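Local atomic coordinates of N-acylhomoserine lactone dependent regulatory protein (Burkholderia cenocepacia, PDB entry 5L10), a protein that probably regulates transcription by binding DNA in response to N-acylhomoserine lactones, with this chain supplying the N-terminal autoinducer-binding domain of the LuxR-family factor. Residues Tyr43-Thr48 and Ala126-Gly130; Val93-Phe97 and Trp106-Ala110. Numbering follows the deposited sequence.

Interaction 1: Tyr43-Thr48 and Ala126-Gly130; sequences YGLRRT and AGNLG
The Y43 side chain, chi1 t, reaches across to G130 with its hydroxyl, OH lying 3.4 Å from G130 CA; an ideal CB on G130 would collide with it, so the packing favours glycine. Alongside, strand residues 43-46 run antiparallel to 129-130, while 126-128 lead in as a loop; end to end the segments lie 149° apart. L45 and G130 form a non-hydrogen-bonded pair (CA-CA 4.5 Å), R46 and L129 a hydrogen-bonded one (CA-CA 5.1 Å), with R46 N to L129 O at 2.7 Å and L129 N to R46 O at 2.9 Å. CA-H...O contacts join G130 CA to G44 O (3.3 Å) and L45 CA to L129 O (3.5 Å). R46 and L129 (chi1 t in both) pack on helix 80-87; L45 projects from the other face, where CD1 meets N128 CB at 3.9 Å and Y43 OH bonds H161 of helix 143-169. Past this central-strand pairing of an antiparallel sheet, G127 takes a positive phi (97°) and N128, chi1 m, accepts from T48 N through OD1 at 3.1 Å. Polar pairing here thus serves R46, L129 and T48 N; Y43, L45 and G130 bond flanking strands, G44 bonds V131.

Interaction 2: Val93-Phe97 and Trp106-Ala110; sequences VWNAF and WHDAA
Strand-to-helix packing at the edge of the autoinducer-binding domain joins the outermost strand 92-95, through the turn that follows it, to helix 103-111, only eight residues separating the two segments. V93-N95 are extended; the chain then bends at A96 (phi/psi -60/-29°) and F97 (-80/-12°), an Asx turn in which N95 OD1 accepts from F97 N at 2.8 Å. Residues 106-110 are helical, with A110 N bonded to W106 O at 2.9 Å. Backbones approach most closely at A96 and W106, CA to CA 5.1 Å. No hydrogen bond crosses the contact, and the side-chain contacts are apolar. W94, chi1 p, and W106, chi1 m, both direct CB toward the opposite segment; W94 CE3 reaches W106 CZ3 at 3.3 Å, the six-membered rings lying oblique at 45° with centroids 5.2 Å apart. A96 CB sits 3.7 Å from W106 CE3, 4.0 Å from A110 CB and 4.4 Å from A109 CB, its small size letting the helix come near. At the outer margin A110 CB makes an off-centre CH-pi contact with F97, 4.3 Å from the ring centroid. The indole NE1 of W94 bonds S119 on the adjacent strand, and I81 of helix 80-87 touches both indoles. Small alanines between large aromatics, packing the helix on the edge strand and its turn, fit the alpha-beta-alpha sandwich of LuxR-type ligand-binding domains.

In the fold
One sheet can carry well-separated contacts, and here interactions 1 and 2 share one five-stranded antiparallel sheet without touching: their centres are 22 Å apart and their nearest atoms about 11 Å. Interaction 1 joins strands 40-46 and 129-136 inside the sheet, whereas interaction 2 concerns edge strand 92-95 and is nested in the loop that interaction 1 closes. Helix 80-87 links them, touching R46 and L129 in the first and W94 and W106 in the second. A bound glycerol, probably from the crystallisation liquor, lies about 4 Å from G44, and a bound glycerol lies about 6 Å from the W94 side chain. By analogy with LuxR relatives, W94 probably lies near the autoinducer pocket.

Interaction 1: Tyr43-Thr48 and Ala126-Gly130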
# COMPACT_ATOMS: atom_id res chain seq x y z
N TYR A 43 10.54 5.09 -9.30
CA TYR A 43 9.09 4.99 -9.33
C TYR A 43 8.60 5.23 -10.75
O TYR A 43 9.04 6.17 -11.42
CB TYR A 43 8.42 5.99 -8.39
CG TYR A 43 6.99 5.61 -8.09
CD1 TYR A 43 6.71 4.63 -7.15
CD2 TYR A 43 5.93 6.20 -8.76
CE1 TYR A 43 5.40 4.25 -6.88
CE2 TYR A 43 4.62 5.83 -8.50
CZ TYR A 43 4.37 4.86 -7.55
OH TYR A 43 3.07 4.49 -7.28
N GLY A 44 7.69 4.37 -11.21
CA GLY A 44 7.13 4.51 -12.54
C GLY A 44 5.62 4.56 -12.54
O GLY A 44 4.96 3.70 -11.95
N LEU A 45 5.05 5.56 -13.21
CA LEU A 45 3.61 5.71 -13.34
C LEU A 45 3.23 5.37 -14.78
O LEU A 45 3.59 6.10 -15.71
CB LEU A 45 3.17 7.12 -12.96
CG LEU A 45 1.67 7.42 -13.11
CD1 LEU A 45 0.83 6.50 -12.24
CD2 LEU A 45 1.38 8.88 -12.79
N ARG A 46 2.52 4.26 -14.96
CA ARG A 46 2.04 3.84 -16.27
C ARG A 46 0.54 4.08 -16.34
O ARG A 46 -0.22 3.53 -15.54
CB ARG A 46 2.36 2.37 -16.55
CG ARG A 46 2.28 2.01 -18.02
CD ARG A 46 2.48 0.52 -18.26
NE ARG A 46 1.37 -0.27 -17.75
CZ ARG A 46 1.09 -1.51 -18.13
NH1 ARG A 46 0.06 -2.16 -17.61
NH2 ARG A 46 1.85 -2.11 -19.05
N ARG A 47 0.12 4.90 -17.29
CA ARG A 47 -1.25 5.38 -17.36
C ARG A 47 -2.10 4.52 -18.29
O ARG A 47 -1.61 3.94 -19.27
CB ARG A 47 -1.27 6.83 -17.83
CG ARG A 47 -0.17 7.66 -17.20
CD ARG A 47 -0.25 9.11 -17.63
NE ARG A 47 -1.27 9.84 -16.90
CZ ARG A 47 -1.01 10.76 -15.98
NH1 ARG A 47 0.25 11.07 -15.68
NH2 ARG A 47 -2.01 11.38 -15.35
N THR A 48 -3.40 4.45 -17.97
CA THR A 48 -4.32 3.57 -18.68
C THR A 48 -4.90 4.24 -19.93
O THR A 48 -5.27 3.54 -20.88
CB THR A 48 -5.44 3.12 -17.74
OG1 THR A 48 -6.04 1.91 -18.22
CG2 THR A 48 -6.52 4.20 -17.59
N ALA A 126 -8.25 5.83 -10.94
CA ALA A 126 -8.40 5.95 -12.38
C ALA A 126 -7.92 4.72 -13.14
O ALA A 126 -8.12 4.65 -14.36
CB ALA A 126 -7.65 7.18 -12.89
N GLY A 127 -7.29 3.76 -12.47
CA GLY A 127 -6.77 2.57 -13.13
C GLY A 127 -5.31 2.63 -13.49
O GLY A 127 -4.80 1.67 -14.08
N ASN A 128 -4.61 3.71 -13.15
CA ASN A 128 -3.19 3.79 -13.45
C ASN A 128 -2.40 2.82 -12.58
O ASN A 128 -2.82 2.44 -11.48
CB ASN A 128 -2.68 5.22 -13.23
CG ASN A 128 -3.39 6.23 -14.09
OD1 ASN A 128 -3.71 5.96 -15.25
ND2 ASN A 128 -3.66 7.40 -13.54
N LEU A 129 -1.25 2.41 -13.09
CA LEU A 129 -0.34 1.51 -12.37
C LEU A 129 0.89 2.29 -11.95
O LEU A 129 1.55 2.92 -12.79
CB LEU A 129 0.04 0.31 -13.24
CG LEU A 129 1.06 -0.65 -12.63
CD1 LEU A 129 0.55 -1.23 -11.31
CD2 LEU A 129 1.44 -1.76 -13.58
N GLY A 130 1.20 2.25 -10.66
CA GLY A 130 2.41 2.84 -10.12
C GLY A 130 3.28 1.74 -9.53
O GLY A 130 2.80 0.90 -8.77

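Interaction 2: Val93-Phe97 and Trp106-Ala110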
# COMPACT_ATOMS: atom_id res chain seq x y z
N VAL A 93 10.59 -9.87 -6.00
CA VAL A 93 12.04 -9.84 -5.81
C VAL A 93 12.69 -10.44 -7.04
O VAL A 93 12.32 -11.54 -7.47
CB VAL A 93 12.46 -10.60 -4.54
CG1 VAL A 93 13.96 -10.51 -4.33
CG2 VAL A 93 11.71 -10.05 -3.33
N TRP A 94 13.66 -9.73 -7.62
CA TRP A 94 14.27 -10.19 -8.86
C TRP A 94 15.78 -9.98 -8.83
O TRP A 94 16.30 -9.16 -8.07
CB TRP A 94 13.64 -9.50 -10.08
CG TRP A 94 13.53 -8.01 -9.96
CD1 TRP A 94 12.44 -7.29 -9.56
CD2 TRP A 94 14.55 -7.04 -10.25
NE1 TRP A 94 12.71 -5.95 -9.59
CE2 TRP A 94 14.00 -5.77 -10.01
CE3 TRP A 94 15.88 -7.14 -10.69
CZ2 TRP A 94 14.73 -4.59 -10.20
CZ3 TRP A 94 16.60 -5.97 -10.88
CH2 TRP A 94 16.02 -4.72 -10.63
N ASN A 95 16.46 -10.74 -9.68
CA ASN A 95 17.92 -10.72 -9.83
C ASN A 95 18.24 -10.69 -11.31
O ASN A 95 17.92 -11.65 -12.03
CB ASN A 95 18.55 -11.95 -9.15
CG ASN A 95 20.07 -11.95 -9.22
OD1 ASN A 95 20.68 -11.58 -10.22
ND2 ASN A 95 20.70 -12.40 -8.13
N ALA A 96 18.89 -9.62 -11.76
CA ALA A 96 19.15 -9.46 -13.19
C ALA A 96 19.97 -10.60 -13.77
O ALA A 96 19.83 -10.92 -14.96
CB ALA A 96 19.83 -8.11 -13.45
N PHE A 97 20.83 -11.22 -12.97
CA PHE A 97 21.63 -12.34 -13.47
C PHE A 97 20.86 -13.65 -13.51
O PHE A 97 21.34 -14.60 -14.14
CB PHE A 97 22.89 -12.52 -12.62
CG PHE A 97 23.83 -11.35 -12.66
CD1 PHE A 97 24.59 -11.07 -13.79
CD2 PHE A 97 23.97 -10.52 -11.55
CE1 PHE A 97 25.45 -9.99 -13.82
CE2 PHE A 97 24.83 -9.44 -11.57
CZ PHE A 97 25.57 -9.18 -12.71
N TRP A 106 17.41 -7.62 -19.16
CA TRP A 106 18.25 -7.87 -17.99
C TRP A 106 19.73 -7.60 -18.28
O TRP A 106 20.48 -7.25 -17.36
CB TRP A 106 18.05 -9.30 -17.50
CG TRP A 106 16.65 -9.57 -17.00
CD1 TRP A 106 15.75 -10.44 -17.53
CD2 TRP A 106 16.01 -8.95 -15.88
NE1 TRP A 106 14.58 -10.41 -16.80
CE2 TRP A 106 14.72 -9.50 -15.78
CE3 TRP A 106 16.41 -7.98 -14.95
CZ2 TRP A 106 13.82 -9.11 -14.79
CZ3 TRP A 106 15.51 -7.60 -13.97
CH2 TRP A 106 14.23 -8.17 -13.90
N HIS A 107 20.16 -7.76 -19.53
CA HIS A 107 21.54 -7.45 -19.90
C HIS A 107 21.87 -6.00 -19.59
O HIS A 107 22.88 -5.70 -18.92
CB HIS A 107 21.75 -7.75 -21.38
CG HIS A 107 23.02 -7.19 -21.95
ND1 HIS A 107 24.24 -7.83 -21.84
CD2 HIS A 107 23.26 -6.05 -22.64
CE1 HIS A 107 25.17 -7.11 -22.43
NE2 HIS A 107 24.60 -6.02 -22.93
N ASP A 108 21.03 -5.07 -20.04
CA ASP A 108 21.26 -3.66 -19.79
C ASP A 108 21.10 -3.32 -18.31
O ASP A 108 21.85 -2.50 -17.77
CB ASP A 108 20.31 -2.82 -20.64
CG ASP A 108 20.68 -2.84 -22.11
OD1 ASP A 108 21.88 -2.72 -22.42
OD2 ASP A 108 19.77 -2.98 -22.95
N ALA A 109 20.14 -3.95 -17.63
CA ALA A 109 19.95 -3.72 -16.21
C ALA A 109 21.20 -4.11 -15.42
O ALA A 109 21.71 -3.32 -14.61
CB ALA A 109 18.73 -4.49 -15.71
N ALA A 110 21.71 -5.32 -15.65
CA ALA A 110 22.90 -5.77 -14.95
C ALA A 110 24.11 -4.89 -15.25
O ALA A 110 24.97 -4.70 -14.39
CB ALA A 110 23.20 -7.23 -15.32